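Local structure of ebony (Drosophila melanogaster, 6DYM) at residues L9-R14 against I51-V56; D19-S24 against I73-N78; F123-A128 against H141-E146; L171-H176 against I207-E212. The protein probably joins beta-alanine to biogenic amines as the nonribosomal peptide synthetase Ebony, this C-terminal piece being the atypical condensation domain that forms the amide bond. One frame throughout, in Å; residues are numbered along the deposited sequence.

Contact 1 (L9-R14 against I51-V56); sequences LRLEHR and IWNVLV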
# COMPACT_ATOMS: atom_id res chain seq x y z
N LEU A 9 14.30 4.07 -4.57
CA LEU A 9 13.88 3.40 -5.78
C LEU A 9 14.66 3.91 -6.99
O LEU A 9 14.82 5.12 -7.17
CB LEU A 9 12.38 3.62 -5.99
CG LEU A 9 11.58 2.55 -6.71
CD1 LEU A 9 11.59 1.25 -5.94
CD2 LEU A 9 10.15 3.04 -6.92
N ARG A 10 15.15 2.98 -7.81
CA ARG A 10 15.84 3.30 -9.05
C ARG A 10 15.04 2.76 -10.24
O ARG A 10 14.20 1.87 -10.09
CB ARG A 10 17.25 2.70 -9.08
CG ARG A 10 18.22 3.31 -8.09
CD ARG A 10 19.59 2.68 -8.25
NE ARG A 10 20.19 2.35 -6.96
CZ ARG A 10 20.52 1.12 -6.58
NH1 ARG A 10 20.32 0.09 -7.39
NH2 ARG A 10 21.06 0.91 -5.39
N LEU A 11 15.35 3.29 -11.43
CA LEU A 11 14.61 2.88 -12.62
C LEU A 11 14.77 1.39 -12.89
O LEU A 11 13.82 0.72 -13.32
CB LEU A 11 15.09 3.70 -13.83
CG LEU A 11 14.48 5.09 -14.00
CD1 LEU A 11 14.88 5.69 -15.34
CD2 LEU A 11 12.97 5.07 -13.86
N GLU A 12 15.96 0.84 -12.64
CA GLU A 12 16.25 -0.55 -12.94
C GLU A 12 15.65 -1.53 -11.94
O GLU A 12 15.82 -2.75 -12.12
CB GLU A 12 17.76 -0.76 -13.04
CG GLU A 12 18.47 -0.84 -11.70
CD GLU A 12 19.22 0.43 -11.37
OE1 GLU A 12 18.87 1.50 -11.94
OE2 GLU A 12 20.17 0.38 -10.55
N HIS A 13 14.96 -1.05 -10.91
CA HIS A 13 14.31 -1.91 -9.93
C HIS A 13 12.94 -2.41 -10.38
O HIS A 13 12.27 -3.11 -9.61
CB HIS A 13 14.14 -1.16 -8.60
CG HIS A 13 15.41 -0.98 -7.83
ND1 HIS A 13 15.66 0.16 -7.09
CD2 HIS A 13 16.49 -1.78 -7.68
CE1 HIS A 13 16.85 0.04 -6.51
NE2 HIS A 13 17.37 -1.12 -6.86
N ARG A 14 12.53 -2.08 -11.61
CA ARG A 14 11.13 -2.24 -12.01
C ARG A 14 10.68 -3.69 -11.94
O ARG A 14 9.64 -4.01 -11.35
CB ARG A 14 10.92 -1.67 -13.41
CG ARG A 14 9.46 -1.50 -13.81
CD ARG A 14 9.35 -1.12 -15.28
NE ARG A 14 10.16 -2.01 -16.11
CZ ARG A 14 9.73 -3.18 -16.58
NH1 ARG A 14 8.50 -3.60 -16.32
NH2 ARG A 14 10.55 -3.94 -17.31
N ILE A 51 2.95 3.79 -13.93
CA ILE A 51 3.37 4.84 -12.99
C ILE A 51 4.86 4.78 -12.69
O ILE A 51 5.35 5.62 -11.92
CB ILE A 51 2.56 4.77 -11.68
CG1 ILE A 51 2.89 3.49 -10.91
CG2 ILE A 51 1.08 4.86 -11.97
CD1 ILE A 51 2.33 3.45 -9.50
N TRP A 52 5.60 3.85 -13.29
CA TRP A 52 6.94 3.53 -12.79
C TRP A 52 7.86 4.75 -12.82
O TRP A 52 8.56 5.02 -11.84
CB TRP A 52 7.56 2.39 -13.59
CG TRP A 52 8.92 2.09 -13.07
CD1 TRP A 52 10.11 2.36 -13.68
CD2 TRP A 52 9.24 1.51 -11.80
NE1 TRP A 52 11.15 1.96 -12.87
CE2 TRP A 52 10.64 1.44 -11.71
CE3 TRP A 52 8.47 1.03 -10.74
CZ2 TRP A 52 11.29 0.91 -10.60
CZ3 TRP A 52 9.11 0.51 -9.63
CH2 TRP A 52 10.51 0.44 -9.57
N ASN A 53 7.89 5.48 -13.93
CA ASN A 53 8.82 6.60 -14.05
C ASN A 53 8.51 7.69 -13.03
O ASN A 53 9.40 8.17 -12.33
CB ASN A 53 8.81 7.15 -15.47
CG ASN A 53 9.42 6.19 -16.48
OD1 ASN A 53 8.73 5.67 -17.35
ND2 ASN A 53 10.72 5.95 -16.37
N VAL A 54 7.24 8.07 -12.92
CA VAL A 54 6.83 9.06 -11.92
C VAL A 54 7.13 8.56 -10.51
O VAL A 54 7.57 9.33 -9.65
CB VAL A 54 5.33 9.39 -12.09
CG1 VAL A 54 4.89 10.40 -11.04
CG2 VAL A 54 5.07 9.90 -13.49
N LEU A 55 6.90 7.27 -10.26
CA LEU A 55 7.17 6.70 -8.95
C LEU A 55 8.63 6.88 -8.55
O LEU A 55 8.94 7.29 -7.43
CB LEU A 55 6.79 5.22 -8.94
CG LEU A 55 6.67 4.47 -7.62
CD1 LEU A 55 5.62 5.10 -6.72
CD2 LEU A 55 6.33 3.02 -7.89
N VAL A 56 9.55 6.60 -9.48
CA VAL A 56 10.97 6.75 -9.18
C VAL A 56 11.34 8.23 -9.03
O VAL A 56 12.14 8.60 -8.16
CB VAL A 56 11.82 6.06 -10.26
CG1 VAL A 56 13.30 6.37 -10.08
CG2 VAL A 56 11.60 4.56 -10.23

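Contact 2 (D19-S24 against I73-N78); sequences DIIVAS and IGTALN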
# COMPACT_ATOMS: atom_id res chain seq x y z
N ASP A 19 7.71 -8.10 -9.46
CA ASP A 19 7.65 -9.46 -8.95
C ASP A 19 7.19 -9.50 -7.50
O ASP A 19 6.36 -10.33 -7.13
CB ASP A 19 9.02 -10.13 -9.09
CG ASP A 19 9.43 -10.32 -10.54
OD1 ASP A 19 8.53 -10.29 -11.41
OD2 ASP A 19 10.64 -10.50 -10.81
N ILE A 20 7.72 -8.60 -6.67
CA ILE A 20 7.33 -8.59 -5.26
C ILE A 20 5.86 -8.22 -5.11
O ILE A 20 5.12 -8.86 -4.35
CB ILE A 20 8.25 -7.65 -4.46
CG1 ILE A 20 9.61 -8.31 -4.24
CG2 ILE A 20 7.61 -7.27 -3.12
CD1 ILE A 20 10.53 -7.54 -3.33
N ILE A 21 5.41 -7.19 -5.83
CA ILE A 21 4.03 -6.73 -5.68
C ILE A 21 3.06 -7.77 -6.22
O ILE A 21 2.03 -8.06 -5.59
CB ILE A 21 3.84 -5.36 -6.37
CG1 ILE A 21 4.59 -4.27 -5.60
CG2 ILE A 21 2.37 -5.03 -6.50
CD1 ILE A 21 4.11 -4.08 -4.17
N VAL A 22 3.35 -8.34 -7.39
CA VAL A 22 2.46 -9.34 -7.97
C VAL A 22 2.33 -10.54 -7.04
O VAL A 22 1.22 -11.01 -6.77
CB VAL A 22 2.97 -9.76 -9.37
CG1 VAL A 22 2.26 -11.03 -9.84
CG2 VAL A 22 2.76 -8.64 -10.37
N ALA A 23 3.45 -11.04 -6.53
CA ALA A 23 3.41 -12.16 -5.61
C ALA A 23 2.69 -11.80 -4.31
O ALA A 23 1.91 -12.60 -3.78
CB ALA A 23 4.82 -12.66 -5.31
N SER A 24 2.92 -10.58 -3.81
CA SER A 24 2.36 -10.20 -2.52
C SER A 24 0.86 -9.97 -2.59
O SER A 24 0.15 -10.18 -1.60
CB SER A 24 3.07 -8.96 -1.98
OG SER A 24 2.25 -8.26 -1.06
N ILE A 73 14.17 -7.82 -0.90
CA ILE A 73 13.20 -8.65 -0.19
C ILE A 73 11.92 -7.90 0.15
O ILE A 73 10.98 -8.51 0.67
CB ILE A 73 13.79 -9.27 1.09
CG1 ILE A 73 14.21 -8.18 2.07
CG2 ILE A 73 14.97 -10.18 0.75
CD1 ILE A 73 14.46 -8.70 3.48
N GLY A 74 11.85 -6.60 -0.12
CA GLY A 74 10.64 -5.85 0.19
C GLY A 74 10.66 -4.50 -0.49
O GLY A 74 11.70 -4.04 -0.97
N THR A 75 9.49 -3.86 -0.52
CA THR A 75 9.42 -2.55 -1.14
C THR A 75 8.26 -1.76 -0.55
O THR A 75 7.22 -2.32 -0.19
CB THR A 75 9.30 -2.63 -2.67
OG1 THR A 75 9.49 -1.32 -3.23
CG2 THR A 75 7.93 -3.17 -3.10
N ALA A 76 8.46 -0.45 -0.45
CA ALA A 76 7.45 0.48 0.05
C ALA A 76 7.28 1.58 -0.99
O ALA A 76 8.21 2.36 -1.24
CB ALA A 76 7.85 1.07 1.40
N LEU A 77 6.10 1.64 -1.61
CA LEU A 77 5.80 2.62 -2.64
C LEU A 77 4.92 3.72 -2.05
O LEU A 77 3.86 3.44 -1.49
CB LEU A 77 5.10 1.96 -3.83
CG LEU A 77 5.77 0.69 -4.35
CD1 LEU A 77 5.09 0.19 -5.61
CD2 LEU A 77 7.26 0.94 -4.60
N ASN A 78 5.38 4.97 -2.16
CA ASN A 78 4.73 6.10 -1.52
C ASN A 78 4.58 7.24 -2.51
O ASN A 78 5.40 7.42 -3.41
CB ASN A 78 5.53 6.60 -0.32
CG ASN A 78 5.85 5.50 0.65
OD1 ASN A 78 4.95 4.83 1.14
ND2 ASN A 78 7.14 5.28 0.91

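Contact 3 (F123-A128 against H141-E146); sequences FMMGTA and HFMEHE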
# COMPACT_ATOMS: atom_id res chain seq x y z
N PHE A 123 1.01 3.70 -0.20
CA PHE A 123 -0.03 3.10 -1.01
C PHE A 123 0.24 1.65 -1.39
O PHE A 123 -0.72 0.92 -1.64
CB PHE A 123 -0.31 3.97 -2.25
CG PHE A 123 0.62 3.73 -3.41
CD1 PHE A 123 0.25 2.87 -4.43
CD2 PHE A 123 1.81 4.41 -3.50
CE1 PHE A 123 1.09 2.66 -5.52
CE2 PHE A 123 2.65 4.21 -4.59
CZ PHE A 123 2.29 3.33 -5.59
N MET A 124 1.49 1.20 -1.40
CA MET A 124 1.79 -0.21 -1.54
C MET A 124 2.98 -0.59 -0.67
O MET A 124 3.95 0.17 -0.55
CB MET A 124 2.09 -0.61 -3.00
CG MET A 124 0.93 -0.42 -3.96
SD MET A 124 1.07 -1.33 -5.50
CE MET A 124 -0.39 -0.78 -6.37
N MET A 125 2.88 -1.76 -0.04
CA MET A 125 3.97 -2.38 0.70
C MET A 125 3.93 -3.86 0.40
O MET A 125 2.86 -4.47 0.42
CB MET A 125 3.82 -2.13 2.21
CG MET A 125 5.13 -1.93 2.95
SD MET A 125 4.90 -1.45 4.68
CE MET A 125 5.40 0.27 4.66
N GLY A 126 5.09 -4.45 0.11
CA GLY A 126 5.15 -5.86 -0.21
C GLY A 126 6.48 -6.45 0.18
O GLY A 126 7.49 -5.75 0.28
N THR A 127 6.48 -7.76 0.41
CA THR A 127 7.69 -8.52 0.72
C THR A 127 7.79 -9.71 -0.21
O THR A 127 6.77 -10.21 -0.71
CB THR A 127 7.69 -9.02 2.16
OG1 THR A 127 6.53 -9.83 2.37
CG2 THR A 127 7.70 -7.87 3.15
N ALA A 128 9.02 -10.18 -0.43
CA ALA A 128 9.26 -11.28 -1.35
C ALA A 128 8.56 -12.56 -0.89
O ALA A 128 8.38 -12.80 0.31
CB ALA A 128 10.76 -11.53 -1.50
N HIS A 141 8.46 -4.64 9.96
CA HIS A 141 8.90 -3.70 10.98
C HIS A 141 9.92 -2.72 10.41
O HIS A 141 9.88 -1.52 10.71
CB HIS A 141 9.50 -4.44 12.18
CG HIS A 141 8.48 -4.93 13.18
ND1 HIS A 141 7.73 -4.09 13.96
CD2 HIS A 141 8.11 -6.19 13.53
CE1 HIS A 141 6.93 -4.80 14.74
NE2 HIS A 141 7.14 -6.08 14.49
N PHE A 142 10.83 -3.21 9.58
CA PHE A 142 11.88 -2.36 9.02
C PHE A 142 11.30 -1.32 8.07
O PHE A 142 11.66 -0.14 8.13
CB PHE A 142 12.92 -3.24 8.30
CG PHE A 142 14.10 -2.48 7.78
CD1 PHE A 142 15.18 -2.20 8.61
CD2 PHE A 142 14.16 -2.08 6.46
CE1 PHE A 142 16.28 -1.51 8.12
CE2 PHE A 142 15.26 -1.39 5.96
CZ PHE A 142 16.32 -1.10 6.80
N MET A 143 10.41 -1.74 7.17
CA MET A 143 9.80 -0.79 6.24
C MET A 143 8.91 0.21 6.97
O MET A 143 8.86 1.38 6.61
CB MET A 143 8.99 -1.53 5.19
CG MET A 143 9.80 -2.48 4.35
SD MET A 143 8.91 -2.96 2.88
CE MET A 143 7.82 -4.23 3.51
N GLU A 144 8.19 -0.25 7.99
CA GLU A 144 7.37 0.66 8.78
C GLU A 144 8.23 1.73 9.43
O GLU A 144 7.86 2.91 9.47
CB GLU A 144 6.61 -0.14 9.82
CG GLU A 144 5.78 0.67 10.78
CD GLU A 144 4.93 1.71 10.09
OE1 GLU A 144 4.93 2.87 10.57
OE2 GLU A 144 4.27 1.37 9.09
N HIS A 145 9.39 1.33 9.96
CA HIS A 145 10.32 2.26 10.57
C HIS A 145 10.91 3.22 9.54
O HIS A 145 11.10 4.40 9.83
CB HIS A 145 11.44 1.48 11.29
CG HIS A 145 12.52 2.33 11.89
ND1 HIS A 145 13.61 2.76 11.16
CD2 HIS A 145 12.71 2.77 13.15
CE1 HIS A 145 14.41 3.46 11.95
NE2 HIS A 145 13.88 3.48 13.17
N GLU A 146 11.20 2.73 8.33
CA GLU A 146 11.82 3.59 7.33
C GLU A 146 10.82 4.54 6.67
O GLU A 146 11.20 5.64 6.26
CB GLU A 146 12.52 2.75 6.27
CG GLU A 146 13.82 2.13 6.76
CD GLU A 146 14.79 3.17 7.30
OE1 GLU A 146 15.18 4.07 6.52
OE2 GLU A 146 15.14 3.10 8.50

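Contact 4 (L171-H176 against I207-E212); sequences LADVYH and IVHWKE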
# COMPACT_ATOMS: atom_id res chain seq x y z
N LEU A 171 -0.26 -4.07 12.79
CA LEU A 171 1.02 -3.37 12.81
C LEU A 171 0.82 -1.86 12.93
O LEU A 171 1.51 -1.20 13.71
CB LEU A 171 1.81 -3.70 11.55
CG LEU A 171 2.54 -5.04 11.55
CD1 LEU A 171 3.12 -5.32 10.18
CD2 LEU A 171 3.62 -5.06 12.62
N ALA A 172 -0.13 -1.31 12.17
CA ALA A 172 -0.41 0.12 12.26
C ALA A 172 -0.85 0.51 13.66
O ALA A 172 -0.45 1.57 14.17
CB ALA A 172 -1.48 0.51 11.24
N ASP A 173 -1.66 -0.32 14.31
CA ASP A 173 -2.10 -0.03 15.67
C ASP A 173 -0.92 0.03 16.63
O ASP A 173 -0.81 0.97 17.43
CB ASP A 173 -3.11 -1.08 16.13
CG ASP A 173 -4.32 -1.16 15.22
OD1 ASP A 173 -4.83 -0.10 14.80
OD2 ASP A 173 -4.77 -2.30 14.92
N VAL A 174 -0.02 -0.96 16.58
CA VAL A 174 1.07 -0.96 17.56
C VAL A 174 2.13 0.09 17.23
O VAL A 174 2.94 0.43 18.10
CB VAL A 174 1.71 -2.36 17.70
CG1 VAL A 174 0.66 -3.36 18.15
CG2 VAL A 174 2.37 -2.82 16.41
N TYR A 175 2.13 0.63 16.01
CA TYR A 175 2.97 1.77 15.68
C TYR A 175 2.27 3.10 15.95
O TYR A 175 2.76 4.14 15.52
CB TYR A 175 3.41 1.69 14.21
CG TYR A 175 4.66 0.86 14.03
CD1 TYR A 175 5.93 1.43 14.15
CD2 TYR A 175 4.58 -0.50 13.79
CE1 TYR A 175 7.07 0.67 13.99
CE2 TYR A 175 5.72 -1.27 13.64
CZ TYR A 175 6.97 -0.68 13.74
OH TYR A 175 8.11 -1.45 13.60
N HIS A 176 1.13 3.06 16.66
CA HIS A 176 0.41 4.24 17.13
C HIS A 176 -0.18 5.07 15.99
O HIS A 176 -0.28 6.29 16.08
CB HIS A 176 1.30 5.11 18.02
CG HIS A 176 1.92 4.34 19.14
ND1 HIS A 176 3.28 4.12 19.23
CD2 HIS A 176 1.37 3.70 20.20
CE1 HIS A 176 3.53 3.39 20.31
NE2 HIS A 176 2.39 3.12 20.91
N ILE A 207 -9.38 -0.30 7.18
CA ILE A 207 -9.11 0.65 8.25
C ILE A 207 -8.24 1.77 7.69
O ILE A 207 -7.17 1.50 7.13
CB ILE A 207 -8.45 -0.02 9.46
CG1 ILE A 207 -9.31 -1.21 9.91
CG2 ILE A 207 -8.29 0.98 10.58
CD1 ILE A 207 -9.00 -1.73 11.29
N VAL A 208 -8.71 3.00 7.85
CA VAL A 208 -7.98 4.19 7.42
C VAL A 208 -7.13 4.67 8.59
O VAL A 208 -7.66 4.98 9.66
CB VAL A 208 -8.94 5.29 6.93
CG1 VAL A 208 -8.16 6.54 6.54
CG2 VAL A 208 -9.75 4.79 5.75
N HIS A 209 -5.82 4.74 8.37
CA HIS A 209 -4.85 5.00 9.43
C HIS A 209 -4.07 6.26 9.14
O HIS A 209 -3.70 6.53 7.99
CB HIS A 209 -3.88 3.82 9.59
CG HIS A 209 -4.40 2.71 10.45
ND1 HIS A 209 -4.50 1.41 10.00
CD2 HIS A 209 -4.83 2.70 11.73
CE1 HIS A 209 -4.97 0.65 10.98
NE2 HIS A 209 -5.18 1.41 12.04
N TRP A 210 -3.77 7.02 10.20
CA TRP A 210 -3.09 8.30 10.08
C TRP A 210 -2.15 8.46 11.26
O TRP A 210 -2.56 8.25 12.41
CB TRP A 210 -4.11 9.44 10.03
CG TRP A 210 -3.58 10.84 10.25
CD1 TRP A 210 -3.82 11.64 11.33
CD2 TRP A 210 -2.76 11.61 9.35
NE1 TRP A 210 -3.20 12.85 11.17
CE2 TRP A 210 -2.54 12.86 9.97
CE3 TRP A 210 -2.19 11.36 8.10
CZ2 TRP A 210 -1.77 13.86 9.37
CZ3 TRP A 210 -1.43 12.36 7.51
CH2 TRP A 210 -1.23 13.59 8.14
N LYS A 211 -0.89 8.81 10.99
CA LYS A 211 0.10 9.01 12.04
C LYS A 211 0.81 10.33 11.79
O LYS A 211 1.49 10.49 10.77
CB LYS A 211 1.11 7.86 12.08
CG LYS A 211 2.16 8.01 13.18
CD LYS A 211 3.02 6.76 13.30
CE LYS A 211 3.99 6.86 14.46
NZ LYS A 211 3.51 7.85 15.47
N GLU A 212 0.66 11.27 12.71
CA GLU A 212 1.37 12.53 12.61
C GLU A 212 2.86 12.31 12.87
O GLU A 212 3.25 11.51 13.72
CB GLU A 212 0.80 13.54 13.60
CG GLU A 212 -0.59 14.02 13.20
CD GLU A 212 -1.04 15.23 13.99
OE1 GLU A 212 -0.18 15.90 14.59
OE2 GLU A 212 -2.26 15.50 14.00

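Contact 1 (L9-R14 against I51-V56)
Trp52 NE1 donates to the backbone carbonyl of Leu11, with 3.0 Å between NE1 and O; the N-H...O angle of 137° and an oxygen tilted out of the indole plane make this a bent bond. Its acceptor sits in the 3-10 turn 11-13, on the link between the first strand and first helix of a GNAT-like (GCN5-related N-acetyltransferase) fold, whereas Trp52 belongs to the next helix, 41-58, and holds CG anti to its backbone N (chi1 180°), which carries the indole toward the turn. Arg14 lays its aliphatic part over one face of the indole: CG is 3.6 Å from the centroid of the five-membered ring and 9° off its normal, a CH-pi contact. Beyond CD the chain bends at chi3 and leads away, and NH1 bonds to Asn49. Val56 CG2, from the helix itself, covers the opposite face near the rim. At the far end of the indole Leu9 meets the ring tip to tip, CG 3.7 Å from CH2, and Leu9 CD2 also reaches Leu55 CG at 3.8 Å. The carbonyl of Arg10 lies at the ring edge, with O 3.1 Å from CZ2, and accepts the backbone N-H of His13. On the exposed side, Leu11 CD2 stands 3.5 Å from Asn53 ND2.

Contact 2 (D19-S24 against I73-N78)
The flat group of this contact is the peptide between Ile73 and Gly74: Ile20 CD1 stands over one face of it, 3.6 Å from Gly74 N and 3.8 Å from Ile73 C. Around its edges the same peptide is tied into the sheet, Gly74 bonding to Val64 and the carbonyl of Ile73 probably to Ala128. Ile73 and Gly74 both face Val64, a classic beta bulge, so the methyl of Ile20 rests on the backbone of the bulge. Further along the strand, Thr75 CG2 meets two methyls of the helix, Ile20 CG2 and Ile21 CD1, each at 4.1 Å. Thr75 directs its hydroxyl elsewhere: OG1 is anti to the backbone N (chi1 -170°) and bonds to Phe62 O. Ile21 crosses Thr75 at about a right angle and comes only loosely near Leu77, Ile21 CG1 being 4.5 Å from Leu77 CD1. No hydrogen bond joins helix to strand, and all six touching residues are buried. The short axes of 19-24 and 73-78 pass 8.8 Å apart at 92°, which sets the helix across the strand. Such apolar packing of helix 14-25 across strand 71-80 is that of a layered alpha-beta fold, here consistent with GNAT topology.

Contact 3 (F123-A128 against H141-E146)
The side chains of Met125 and Met143 pass side by side, pointing opposite ways, each chain bent at its last torsion. In Met143, CG lies beside the backbone N (chi1 -60°), and the chain ends in a methyl set among three groups of the strand: CE is 3.6 Å from Met125 CG, 3.6 Å from Gly126 O and 3.7 Å from Thr127 CG2. Met125 has an unusual chi1 and an extended chi2; beyond the bend at chi3 (-108°), SD and CE of Met125 are each 4.1 Å from Met143 CB. The two residues belong to the first two elements of a beta-alpha-beta unit, strand 119-127, helix 133-153 and strand 158-163, whose strands run parallel in the sheet. In GNAT acetyltransferases the turn between the equivalent strand and helix binds the coenzyme A pyrophosphate. The segment axes run 10.1 Å apart at 148°, a spacing filled here by long flexible side chains without any hydrogen bond across. An alanine in place of Met125 would probably open a gap between strand and helix, leaving the Met143 methyl without its CG neighbour and freer to turn. Thr127 contributes its methyl alone to Met143, while its OG1 is hydrogen-bonded to Asn136 OD1 of the same helix.

Contact 4 (L171-H176 against I207-E212)
Ala172 presses its methyl over one face of the His209 imidazole, CB lying 3.5 Å from the ring centroid and 18° off the normal, a CH-pi contact. Ile207 CG2, two residues back on the strand, covers the opposite face at 3.3 Å above the ring plane, so the imidazole is held flat between two methyls. These three buried residues are the tight part, and they seat helix 166-174 on strand 205-212 in the C-terminal half of the GNAT-like sheet. The two ring nitrogens fix the rotation: ND1 is hydrogen-bonded to Asn163 ND2, and His209 NE2 donates to Asp173 OD1 at 3.2 Å. That last bond is bent, with an N-H...O angle of 139°, and reaches the oxygen from above the carboxylate plane, which stands 71° from the ring plane. The Asp173 carboxylate already lies on the solvent side, as does the looser end at His176 and Lys211. There the helix closes in a Schellman motif, with His176 at positive phi, and the extended Lys211 chain passes the carbonyl of Tyr175 before it bends at chi4. Lys211 CE is 3.2 Å from Tyr175 O, yet NZ stays 3.8 Å from the same oxygen and 4.1 Å from His176 O, and no hydrogen bond forms. An alanine in place of His209 would probably leave Asp173 OD1 and Asn163 ND2 without this partner and open a gap against the Ala172 methyl. With an amide N-H facing ND1 and a carboxylate facing NE2, the geometry is consistent with a neutral imidazole that keeps its proton on NE2.

In the fold
Contact 2 is the wholly buried one, and it and contact 3, itself partly buried, lie closest to the centre of the chain. Both pack through aliphatic or sulfur-bearing side chains without a cross-bond, and they share the sheet through neighbouring strands 71-80 and 119-127. Contact 1 adjoins contact 2 through Leu55 CD2 against Leu77 CD1 at 3.8 Å, and it touches contact 3 where Leu55 and Ile51 meet Phe123. Contact 4 is joined to contact 3 by a probable hydrogen bond between Tyr175 OH and His141 ND1, 2.7 Å long. Only contacts 1 and 4, centres about 27 Å apart on opposite sides of the chain's centre, include exposed touching residues, and each adds one ring N-H bond to its apolar packing.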